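Local coordinates for protein alpha-amylase (Eisenia fetida, PDB 6M4K) that probably catalyses the endohydrolysis of alpha-1,4-glucosidic linkages in starch-like polysaccharides, as a calcium- and chloride-dependent member of glycoside hydrolase family 13, at residues 64-69 with 74-79; 230-235 with 294-299; 320-325 with 386-391. One frame throughout, in Å; residues are numbered along the deposited sequence.

Contact 1. Residues 64-69 with 74-79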
loop_
_atom_site.group_PDB
_atom_site.type_symbol
_atom_site.label_atom_id
_atom_site.label_comp_id
_atom_site.label_asym_id
_atom_site.label_seq_id
_atom_site.Cartn_x
_atom_site.Cartn_y
_atom_site.Cartn_z
ATOM N N TRP A 64 0.922 -16.477 0.233
ATOM C CA TRP A 64 1.434 -16.273 1.583
ATOM C C TRP A 64 2.731 -17.016 1.865
ATOM O O TRP A 64 3.348 -16.774 2.910
ATOM C CB TRP A 64 0.368 -16.533 2.645
ATOM C CG TRP A 64 -0.450 -17.771 2.499
ATOM C CD1 TRP A 64 -1.760 -17.826 2.108
ATOM C CD2 TRP A 64 -0.064 -19.117 2.804
ATOM N NE1 TRP A 64 -2.208 -19.119 2.139
ATOM C CE2 TRP A 64 -1.191 -19.935 2.556
ATOM C CE3 TRP A 64 1.114 -19.708 3.267
ATOM C CZ2 TRP A 64 -1.171 -21.315 2.750
ATOM C CZ3 TRP A 64 1.134 -21.099 3.448
ATOM C CH2 TRP A 64 -0.011 -21.875 3.195
ATOM N N GLN A 65 3.181 -17.905 0.970
ATOM C CA GLN A 65 4.489 -18.524 1.163
ATOM C C GLN A 65 5.595 -17.473 1.237
ATOM O O GLN A 65 6.622 -17.699 1.889
ATOM C CB GLN A 65 4.769 -19.548 0.052
ATOM C CG GLN A 65 5.124 -18.911 -1.264
ATOM C CD GLN A 65 5.299 -19.903 -2.407
ATOM O OE1 GLN A 65 5.225 -21.127 -2.217
ATOM N NE2 GLN A 65 5.535 -19.377 -3.602
ATOM N N ARG A 66 5.389 -16.310 0.606
ATOM C CA ARG A 66 6.417 -15.275 0.594
ATOM C C ARG A 66 6.549 -14.553 1.925
ATOM O O ARG A 66 7.537 -13.831 2.111
ATOM C CB ARG A 66 6.188 -14.286 -0.551
ATOM C CG ARG A 66 6.307 -14.969 -1.901
ATOM C CD ARG A 66 6.178 -13.999 -3.041
ATOM N NE ARG A 66 7.380 -13.174 -3.214
ATOM C CZ ARG A 66 7.651 -12.529 -4.338
ATOM N NH1 ARG A 66 6.818 -12.632 -5.368
ATOM N NH2 ARG A 66 8.756 -11.802 -4.464
ATOM N N TYR A 67 5.631 -14.774 2.861
ATOM C CA TYR A 67 5.714 -14.189 4.192
ATOM C C TYR A 67 6.301 -15.157 5.213
ATOM O O TYR A 67 6.196 -14.914 6.420
ATOM C CB TYR A 67 4.353 -13.600 4.592
ATOM C CG TYR A 67 4.074 -12.401 3.712
ATOM C CD1 TYR A 67 4.608 -11.153 4.026
ATOM C CD2 TYR A 67 3.360 -12.522 2.527
ATOM C CE1 TYR A 67 4.420 -10.057 3.196
ATOM C CE2 TYR A 67 3.162 -11.436 1.690
ATOM C CZ TYR A 67 3.695 -10.204 2.035
ATOM O OH TYR A 67 3.493 -9.146 1.176
ATOM N N GLN A 68 6.959 -16.224 4.740
ATOM C CA GLN A 68 7.678 -17.188 5.573
ATOM C C GLN A 68 9.128 -17.242 5.113
ATOM O O GLN A 68 9.504 -18.092 4.287
ATOM C CB GLN A 68 7.010 -18.561 5.529
ATOM C CG GLN A 68 5.670 -18.535 6.225
ATOM C CD GLN A 68 5.066 -19.908 6.401
ATOM O OE1 GLN A 68 5.748 -20.857 6.798
ATOM N NE2 GLN A 68 3.782 -20.025 6.105
ATOM N N PRO A 69 9.982 -16.366 5.637
ATOM C CA PRO A 69 11.390 -16.369 5.234
ATOM C C PRO A 69 12.084 -17.684 5.559
ATOM O O PRO A 69 11.848 -18.305 6.602
ATOM C CB PRO A 69 11.996 -15.218 6.044
ATOM C CG PRO A 69 10.842 -14.312 6.298
ATOM C CD PRO A 69 9.658 -15.217 6.505
ATOM N N MET A 74 18.627 -13.747 -2.095
ATOM C CA MET A 74 17.746 -12.885 -2.876
ATOM C C MET A 74 17.211 -13.551 -4.137
ATOM O O MET A 74 17.037 -12.907 -5.171
ATOM C CB MET A 74 18.433 -11.557 -3.172
ATOM C CG MET A 74 18.527 -10.676 -1.927
ATOM S SD MET A 74 16.904 -10.075 -1.405
ATOM C CE MET A 74 16.605 -8.938 -2.757
ATOM N N ASN A 75 16.897 -14.838 -4.050
ATOM C CA ASN A 75 16.212 -15.558 -5.119
ATOM C C ASN A 75 14.815 -15.904 -4.617
ATOM O O ASN A 75 14.678 -16.635 -3.631
ATOM C CB ASN A 75 16.990 -16.828 -5.453
ATOM C CG ASN A 75 16.580 -17.449 -6.773
ATOM O OD1 ASN A 75 15.942 -16.821 -7.617
ATOM N ND2 ASN A 75 16.972 -18.704 -6.967
ATOM N N SER A 76 13.789 -15.347 -5.269
ATOM C CA SER A 76 12.405 -15.435 -4.826
ATOM C C SER A 76 11.520 -15.786 -6.015
ATOM O O SER A 76 11.968 -15.850 -7.166
ATOM C CB SER A 76 11.935 -14.093 -4.248
ATOM O OG SER A 76 11.804 -13.127 -5.283
ATOM N N ARG A 77 10.228 -15.936 -5.740
ATOM C CA ARG A 77 9.278 -16.189 -6.818
ATOM C C ARG A 77 9.317 -15.104 -7.882
ATOM O O ARG A 77 9.095 -15.380 -9.063
ATOM C CB ARG A 77 7.872 -16.304 -6.248
ATOM C CG ARG A 77 6.844 -16.701 -7.296
ATOM C CD ARG A 77 5.455 -16.862 -6.731
ATOM N NE ARG A 77 4.590 -17.455 -7.747
ATOM C CZ ARG A 77 3.491 -18.155 -7.478
ATOM N NH1 ARG A 77 3.074 -18.331 -6.234
ATOM N NH2 ARG A 77 2.816 -18.714 -8.485
ATOM N N SER A 78 9.589 -13.860 -7.497
ATOM C CA SER A 78 9.620 -12.790 -8.487
ATOM C C SER A 78 10.861 -12.791 -9.369
ATOM O O SER A 78 10.863 -12.099 -10.393
ATOM C CB SER A 78 9.514 -11.424 -7.814
ATOM O OG SER A 78 8.200 -11.166 -7.347
ATOM N N GLY A 79 11.903 -13.528 -9.001
ATOM C CA GLY A 79 13.078 -13.609 -9.837
ATOM C C GLY A 79 14.364 -13.712 -9.050
ATOM O O GLY A 79 14.348 -13.784 -7.816
HETATM O O HOH W 1 3.880 -16.767 -3.852
#
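R66 reaches out of the 3-10 segment 64-66 and closes the end of its guanidinium group on a single atom, the hydroxyl of S78. NH1 gives one hydrogen bond to S78 OG at 2.8 Å and NH2 another at 3.0 Å, bent to N-H...O angles of 151° and 140° because both nitrogens share one acceptor. OG lies in the guanidinium plane. Three hydrogen bonds hold the hydroxyl, two from the arginine and one given to W25 O; a small serine suits a place where oxygen must both accept and donate. The extended start of the arginine bends at chi3 (75°), which swings the charged end onto the serine.

Outside the two segments, R66 NH1 forms a salt bridge with E24, and NH2 also hydrogen-bonds to P49 O. A lysine in place of this arginine would probably lose the in-plane, two-nitrogen grip on S78 and be likely to leave E24 or P49 O without its mate, a single nitrogen replacing two.

Van der Waals contact is slight: R77 CB lies over one face of the R66 guanidinium, 3.9 Å from NH1. R77 then runs extended from CG to NE past the Q65 amide, and its NE is 5.8 Å from R66 NH1, so the like charges do not touch.

A water supplies the last link, accepting from R77 NH1 at 3.0 Å and, weakly, from Q65 NE2 at 3.1 Å. Other atoms have partners outside: Q65 OE1 takes V56 N, R77 NE goes to T372 OG1 and R77 NH2 to D371 O.

Residues S76 to G79 form a type I beta turn, and the arginine ties it to the 3-10 segment within the long beta-alpha loop between strand 44-47 and helix 81-93 of the (beta/alpha)8 barrel.

Contact 2. Residues 230-235 with 294-299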
loop_
_atom_site.group_PDB
_atom_site.type_symbol
_atom_site.label_atom_id
_atom_site.label_comp_id
_atom_site.label_asym_id
_atom_site.label_seq_id
_atom_site.Cartn_x
_atom_site.Cartn_y
_atom_site.Cartn_z
ATOM N N ASN A 230 18.576 8.832 5.287
ATOM C CA ASN A 230 18.168 7.530 5.788
ATOM C C ASN A 230 17.189 6.880 4.817
ATOM O O ASN A 230 16.457 7.563 4.091
ATOM C CB ASN A 230 17.454 7.684 7.129
ATOM C CG ASN A 230 18.359 8.212 8.231
ATOM O OD1 ASN A 230 19.575 8.017 8.205
ATOM N ND2 ASN A 230 17.759 8.844 9.222
ATOM N N ALA A 231 17.174 5.547 4.824
ATOM C CA ALA A 231 16.147 4.806 4.097
ATOM C C ALA A 231 14.762 5.217 4.581
ATOM O O ALA A 231 14.577 5.645 5.725
ATOM C CB ALA A 231 16.345 3.312 4.346
ATOM N N TYR A 232 13.776 5.091 3.693
ATOM C CA TYR A 232 12.386 5.294 4.082
ATOM C C TYR A 232 11.836 4.024 4.725
ATOM O O TYR A 232 11.910 2.945 4.136
ATOM C CB TYR A 232 11.566 5.615 2.836
ATOM C CG TYR A 232 10.083 5.864 3.049
ATOM C CD1 TYR A 232 9.611 6.559 4.156
ATOM C CD2 TYR A 232 9.151 5.439 2.092
ATOM C CE1 TYR A 232 8.256 6.820 4.317
ATOM C CE2 TYR A 232 7.796 5.689 2.246
ATOM C CZ TYR A 232 7.354 6.379 3.355
ATOM O OH TYR A 232 6.011 6.658 3.538
ATOM N N ILE A 233 11.266 4.139 5.916
ATOM C CA ILE A 233 10.693 2.993 6.617
ATOM C C ILE A 233 9.234 3.306 6.897
ATOM O O ILE A 233 8.918 4.313 7.553
ATOM C CB ILE A 233 11.430 2.685 7.928
ATOM C CG1 ILE A 233 12.918 2.409 7.685
ATOM C CG2 ILE A 233 10.736 1.535 8.667
ATOM C CD1 ILE A 233 13.183 1.106 6.994
ATOM N N TYR A 234 8.340 2.469 6.383
ATOM C CA TYR A 234 6.962 2.485 6.836
ATOM C C TYR A 234 6.604 1.121 7.405
ATOM O O TYR A 234 6.970 0.083 6.844
ATOM C CB TYR A 234 5.958 2.992 5.788
ATOM C CG TYR A 234 5.940 2.310 4.439
ATOM C CD1 TYR A 234 6.884 2.624 3.475
ATOM C CD2 TYR A 234 4.954 1.382 4.120
ATOM C CE1 TYR A 234 6.864 2.031 2.220
ATOM C CE2 TYR A 234 4.902 0.802 2.859
ATOM C CZ TYR A 234 5.868 1.123 1.922
ATOM O OH TYR A 234 5.854 0.550 0.663
ATOM N N GLN A 235 5.925 1.127 8.539
ATOM C CA GLN A 235 5.787 -0.043 9.391
ATOM C C GLN A 235 4.348 -0.523 9.326
ATOM O O GLN A 235 3.420 0.263 9.544
ATOM C CB GLN A 235 6.148 0.329 10.832
ATOM C CG GLN A 235 7.588 0.748 10.999
ATOM C CD GLN A 235 7.789 1.556 12.261
ATOM O OE1 GLN A 235 8.179 1.022 13.308
ATOM N NE2 GLN A 235 7.476 2.842 12.188
ATOM N N ASP A 294 2.650 11.173 9.771
ATOM C CA ASP A 294 3.106 9.895 10.305
ATOM C C ASP A 294 2.532 8.698 9.556
ATOM O O ASP A 294 2.866 7.556 9.896
ATOM C CB ASP A 294 2.706 9.773 11.774
ATOM C CG ASP A 294 3.438 10.743 12.668
ATOM O OD1 ASP A 294 4.642 10.980 12.465
ATOM O OD2 ASP A 294 2.781 11.270 13.579
ATOM N N ALA A 295 1.677 8.922 8.561
ATOM C CA ALA A 295 0.807 7.875 8.043
ATOM C C ALA A 295 1.157 7.487 6.618
ATOM O O ALA A 295 1.457 8.336 5.770
ATOM C CB ALA A 295 -0.659 8.321 8.068
ATOM N N LEU A 296 1.077 6.184 6.376
ATOM C CA LEU A 296 1.014 5.593 5.050
ATOM C C LEU A 296 -0.429 5.130 4.887
ATOM O O LEU A 296 -0.927 4.360 5.714
ATOM C CB LEU A 296 1.992 4.422 4.995
ATOM C CG LEU A 296 2.346 3.693 3.696
ATOM C CD1 LEU A 296 1.190 2.830 3.170
ATOM C CD2 LEU A 296 2.904 4.615 2.607
ATOM N N VAL A 297 -1.110 5.632 3.848
ATOM C CA VAL A 297 -2.547 5.438 3.698
ATOM C C VAL A 297 -2.834 4.712 2.387
ATOM O O VAL A 297 -2.045 4.738 1.441
ATOM C CB VAL A 297 -3.354 6.757 3.808
ATOM C CG1 VAL A 297 -3.031 7.465 5.121
ATOM C CG2 VAL A 297 -3.068 7.690 2.644
ATOM N N PHE A 298 -3.996 4.061 2.349
ATOM C CA PHE A 298 -4.353 3.166 1.247
ATOM C C PHE A 298 -5.793 2.716 1.450
ATOM O O PHE A 298 -6.267 2.603 2.585
ATOM C CB PHE A 298 -3.414 1.935 1.187
ATOM C CG PHE A 298 -3.272 1.234 2.510
ATOM C CD1 PHE A 298 -2.378 1.713 3.459
ATOM C CD2 PHE A 298 -4.055 0.134 2.838
ATOM C CE1 PHE A 298 -2.263 1.114 4.706
ATOM C CE2 PHE A 298 -3.921 -0.488 4.086
ATOM C CZ PHE A 298 -3.026 0.013 5.022
ATOM N N ILE A 299 -6.482 2.445 0.336
ATOM C CA ILE A 299 -7.854 1.947 0.419
ATOM C C ILE A 299 -7.881 0.478 0.821
ATOM O O ILE A 299 -8.675 0.074 1.686
ATOM C CB ILE A 299 -8.606 2.216 -0.897
ATOM C CG1 ILE A 299 -8.642 3.725 -1.175
ATOM C CG2 ILE A 299 -10.023 1.613 -0.857
ATOM C CD1 ILE A 299 -9.203 4.584 -0.035
#
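The hydroxyl of Y232 is hydrogen-bonded to H339 ND1, and its oxygen also rests 3.8 Å from methyl CD2 of L296. CB of Y232 leaves the strand neither toward nor away from L296, but with CG anti to the backbone N (chi1 -180°) the long ring carries OH across to the leucine.

Y234 makes the larger contact. Its side chain and that of L296 set out toward each other, and the leucine settles on the phenol: CD2 sits over one face, 4.2 Å from the ring centroid and 14° off the normal, a CH-pi contact. CG of L296 comes nearer the rim, 3.5 Å from Y234 CD2. Leucine suits this place because its branch point, CG, packs at the rim of the Y234 ring while one methyl, CD2, reaches both the ring face and the Y232 hydroxyl.

Strands 232-235 and 295-297 are not neighbours in the barrel. Strand 255-257 runs between them, and its R255 touches both tyrosines, while L296 reaches across to them from the far strand. The contact is thus held by dispersion and CH-pi attraction, while the buried hydroxyls of Y232 and Y234 are hydrogen-bonded to H339 and Q46 on other strands of the barrel.

Contact 3. Residues 320-325 with 386-391. With SO4 (sulfate ion), chain F.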
loop_
_atom_site.group_PDB
_atom_site.type_symbol
_atom_site.label_atom_id
_atom_site.label_comp_id
_atom_site.label_asym_id
_atom_site.label_seq_id
_atom_site.Cartn_x
_atom_site.Cartn_y
_atom_site.Cartn_z
ATOM N N PHE A 320 -13.068 -5.625 -6.637
ATOM C CA PHE A 320 -14.343 -6.323 -6.790
ATOM C C PHE A 320 -15.538 -5.385 -6.648
ATOM O O PHE A 320 -16.638 -5.725 -7.100
ATOM C CB PHE A 320 -14.444 -7.485 -5.792
ATOM C CG PHE A 320 -13.668 -8.713 -6.194
ATOM C CD1 PHE A 320 -14.123 -9.529 -7.216
ATOM C CD2 PHE A 320 -12.505 -9.073 -5.529
ATOM C CE1 PHE A 320 -13.417 -10.667 -7.580
ATOM C CE2 PHE A 320 -11.801 -10.204 -5.889
ATOM C CZ PHE A 320 -12.258 -11.004 -6.911
ATOM N N GLU A 321 -15.358 -4.220 -6.022
ATOM C CA GLU A 321 -16.393 -3.201 -5.934
ATOM C C GLU A 321 -15.877 -1.966 -6.665
ATOM O O GLU A 321 -15.670 -0.910 -6.062
ATOM C CB GLU A 321 -16.712 -2.880 -4.466
ATOM C CG GLU A 321 -17.137 -4.094 -3.624
ATOM C CD GLU A 321 -15.965 -4.929 -3.119
ATOM O OE1 GLU A 321 -14.905 -4.345 -2.789
ATOM O OE2 GLU A 321 -16.086 -6.175 -3.064
ATOM N N ALA A 322 -15.672 -2.096 -7.976
ATOM C CA ALA A 322 -14.813 -1.163 -8.701
ATOM C C ALA A 322 -15.337 0.266 -8.665
ATOM O O ALA A 322 -14.550 1.216 -8.536
ATOM C CB ALA A 322 -14.638 -1.636 -10.144
ATOM N N ASN A 323 -16.652 0.459 -8.796
ATOM C CA ASN A 323 -17.168 1.822 -8.858
ATOM C C ASN A 323 -16.949 2.553 -7.541
ATOM O O ASN A 323 -16.466 3.691 -7.519
ATOM C CB ASN A 323 -18.652 1.819 -9.237
ATOM C CG ASN A 323 -19.118 3.162 -9.748
ATOM O OD1 ASN A 323 -18.503 3.745 -10.646
ATOM N ND2 ASN A 323 -20.196 3.676 -9.166
ATOM N N MET A 324 -17.300 1.908 -6.431
ATOM C CA MET A 324 -17.074 2.508 -5.120
ATOM C C MET A 324 -15.586 2.649 -4.826
ATOM O O MET A 324 -15.161 3.629 -4.207
ATOM C CB MET A 324 -17.725 1.644 -4.051
ATOM C CG MET A 324 -19.246 1.717 -4.061
ATOM S SD MET A 324 -19.970 0.892 -2.630
ATOM C CE MET A 324 -19.616 -0.797 -3.030
ATOM N N TYR A 325 -14.788 1.668 -5.237
ATOM C CA TYR A 325 -13.342 1.729 -5.033
ATOM C C TYR A 325 -12.731 2.942 -5.714
ATOM O O TYR A 325 -11.841 3.596 -5.155
ATOM C CB TYR A 325 -12.752 0.464 -5.625
ATOM C CG TYR A 325 -11.292 0.181 -5.374
ATOM C CD1 TYR A 325 -10.810 -0.083 -4.096
ATOM C CD2 TYR A 325 -10.406 0.077 -6.433
ATOM C CE1 TYR A 325 -9.472 -0.406 -3.882
ATOM C CE2 TYR A 325 -9.075 -0.243 -6.227
ATOM C CZ TYR A 325 -8.616 -0.474 -4.954
ATOM O OH TYR A 325 -7.298 -0.823 -4.794
ATOM N N HIS A 386 -3.419 0.688 -10.899
ATOM C CA HIS A 386 -2.623 1.898 -11.076
ATOM C C HIS A 386 -2.649 2.396 -12.514
ATOM O O HIS A 386 -2.345 3.569 -12.755
ATOM C CB HIS A 386 -1.184 1.639 -10.629
ATOM C CG HIS A 386 -0.456 0.673 -11.499
ATOM N ND1 HIS A 386 -0.707 -0.684 -11.486
ATOM C CD2 HIS A 386 0.499 0.874 -12.435
ATOM C CE1 HIS A 386 0.073 -1.276 -12.371
ATOM N NE2 HIS A 386 0.813 -0.353 -12.963
ATOM N N ARG A 387 -3.013 1.527 -13.464
ATOM C CA ARG A 387 -3.195 1.896 -14.862
ATOM C C ARG A 387 -4.632 2.255 -15.225
ATOM O O ARG A 387 -4.897 2.559 -16.395
ATOM C CB ARG A 387 -2.709 0.773 -15.785
ATOM C CG ARG A 387 -1.205 0.551 -15.833
ATOM C CD ARG A 387 -0.827 0.024 -17.209
ATOM N NE ARG A 387 0.581 -0.320 -17.349
ATOM C CZ ARG A 387 1.173 -0.459 -18.530
ATOM N NH1 ARG A 387 0.472 -0.263 -19.642
ATOM N NH2 ARG A 387 2.458 -0.777 -18.608
ATOM N N TRP A 388 -5.574 2.218 -14.285
ATOM C CA TRP A 388 -6.920 2.692 -14.584
ATOM C C TRP A 388 -6.887 4.202 -14.750
ATOM O O TRP A 388 -6.274 4.909 -13.945
ATOM C CB TRP A 388 -7.873 2.354 -13.442
ATOM C CG TRP A 388 -8.124 0.889 -13.188
ATOM C CD1 TRP A 388 -7.526 -0.178 -13.789
ATOM C CD2 TRP A 388 -9.052 0.349 -12.243
ATOM N NE1 TRP A 388 -8.031 -1.361 -13.275
ATOM C CE2 TRP A 388 -8.971 -1.056 -12.323
ATOM C CE3 TRP A 388 -9.951 0.923 -11.338
ATOM C CZ2 TRP A 388 -9.761 -1.892 -11.540
ATOM C CZ3 TRP A 388 -10.728 0.092 -10.555
ATOM C CH2 TRP A 388 -10.627 -1.302 -10.661
ATOM N N ARG A 389 -7.580 4.709 -15.775
ATOM C CA ARG A 389 -7.568 6.146 -16.027
ATOM C C ARG A 389 -8.053 6.929 -14.812
ATOM O O ARG A 389 -7.514 7.998 -14.494
ATOM C CB ARG A 389 -8.421 6.490 -17.257
ATOM C CG ARG A 389 -8.431 7.986 -17.615
ATOM C CD ARG A 389 -9.474 8.296 -18.696
ATOM N NE ARG A 389 -10.798 8.068 -18.135
ATOM C CZ ARG A 389 -11.548 6.999 -18.360
ATOM N NH1 ARG A 389 -11.150 6.047 -19.201
ATOM N NH2 ARG A 389 -12.714 6.893 -17.730
ATOM N N GLU A 390 -9.090 6.430 -14.132
ATOM C CA GLU A 390 -9.610 7.136 -12.969
ATOM C C GLU A 390 -8.547 7.262 -11.887
ATOM O O GLU A 390 -8.511 8.268 -11.164
ATOM C CB GLU A 390 -10.854 6.426 -12.435
ATOM C CG GLU A 390 -12.010 6.321 -13.450
ATOM C CD GLU A 390 -11.991 5.051 -14.300
ATOM O OE1 GLU A 390 -10.931 4.408 -14.464
ATOM O OE2 GLU A 390 -13.072 4.677 -14.810
ATOM N N MET A 391 -7.657 6.275 -11.791
ATOM C CA MET A 391 -6.565 6.331 -10.823
ATOM C C MET A 391 -5.438 7.232 -11.307
ATOM O O MET A 391 -5.041 8.163 -10.611
ATOM C CB MET A 391 -6.014 4.933 -10.555
ATOM C CG MET A 391 -6.677 4.224 -9.410
ATOM S SD MET A 391 -8.456 4.058 -9.653
ATOM C CE MET A 391 -8.856 2.867 -8.379
HETATM S S SO4 F . -19.643 -1.447 -7.315
HETATM O O1 SO4 F . -18.870 -0.565 -6.444
HETATM O O2 SO4 F . -21.012 -0.944 -7.374
HETATM O O3 SO4 F . -19.041 -1.429 -8.650
HETATM O O4 SO4 F . -19.626 -2.811 -6.794
#
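Two neighbouring helices of the outer layer of the (beta/alpha)8 barrel, 322-334 and 389-401, meet at their N-terminal ends, where A322 and Y325 face W388 and M391. The indole of W388, which immediately precedes its helix at the N-cap position, meets both A322 and Y325. Its CH2 touches A322 CB at 4.1 Å, and CZ3 comes to the edge of the Y325 ring, near its plane, 4.1 Å from CD2. The two side chains cross at about a right angle. Alanine suits the first helical turn here because a bare methyl lets the wide indole come close.

Y325 has CG anti to the backbone N (chi1 -171°), which directs its ring toward the other helix and on to D300, the partner of its hydroxyl. The CE methyl of M391 approaches the same ring obliquely, 3.7 Å from CD2; this touch is less certain, as M391 was modelled in two conformers. Flexible methionine can adapt to such a neighbour. Beside this apolar patch a salt bridge from E390 to K326 ties the helices again.

A sulfate, probably from the crystallisation liquor, sits at the start of helix 322-334. Its O1 takes a nearly straight bond from M324 N (2.9 Å, 168°) and its O3 one from N323 N (3.0 Å), amides of the first turn, which have no carbonyl four residues back within the helix to bond. The helix dipole would probably help to hold the anion.

Side-by-side packing of successive outer helices through apolar side chains is characteristic of the (beta/alpha)8 barrel.

In the fold
Along the chain the three contacts come in series, each closing before the next opens, and all lie in the family 13 catalytic range. Contact 2 is inside the eight-stranded parallel barrel, contact 1 in the loop that follows its second strand, and contact 3 among the outer helices. The centres of contacts 1 and 2 are about 22 Å apart, those of 2 and 3 also about 22 Å, and those of 1 and 3 about 28 Å. Contacts 2 and 3 touch, I299 CG2 lying 3.7 Å from Y325 CE1, where the loop after strand 295-297 packs on the next helix, 322-334. They thus join barrel interior and helical shell, while contact 1 orders a separate beta-alpha loop of the same catalytic domain.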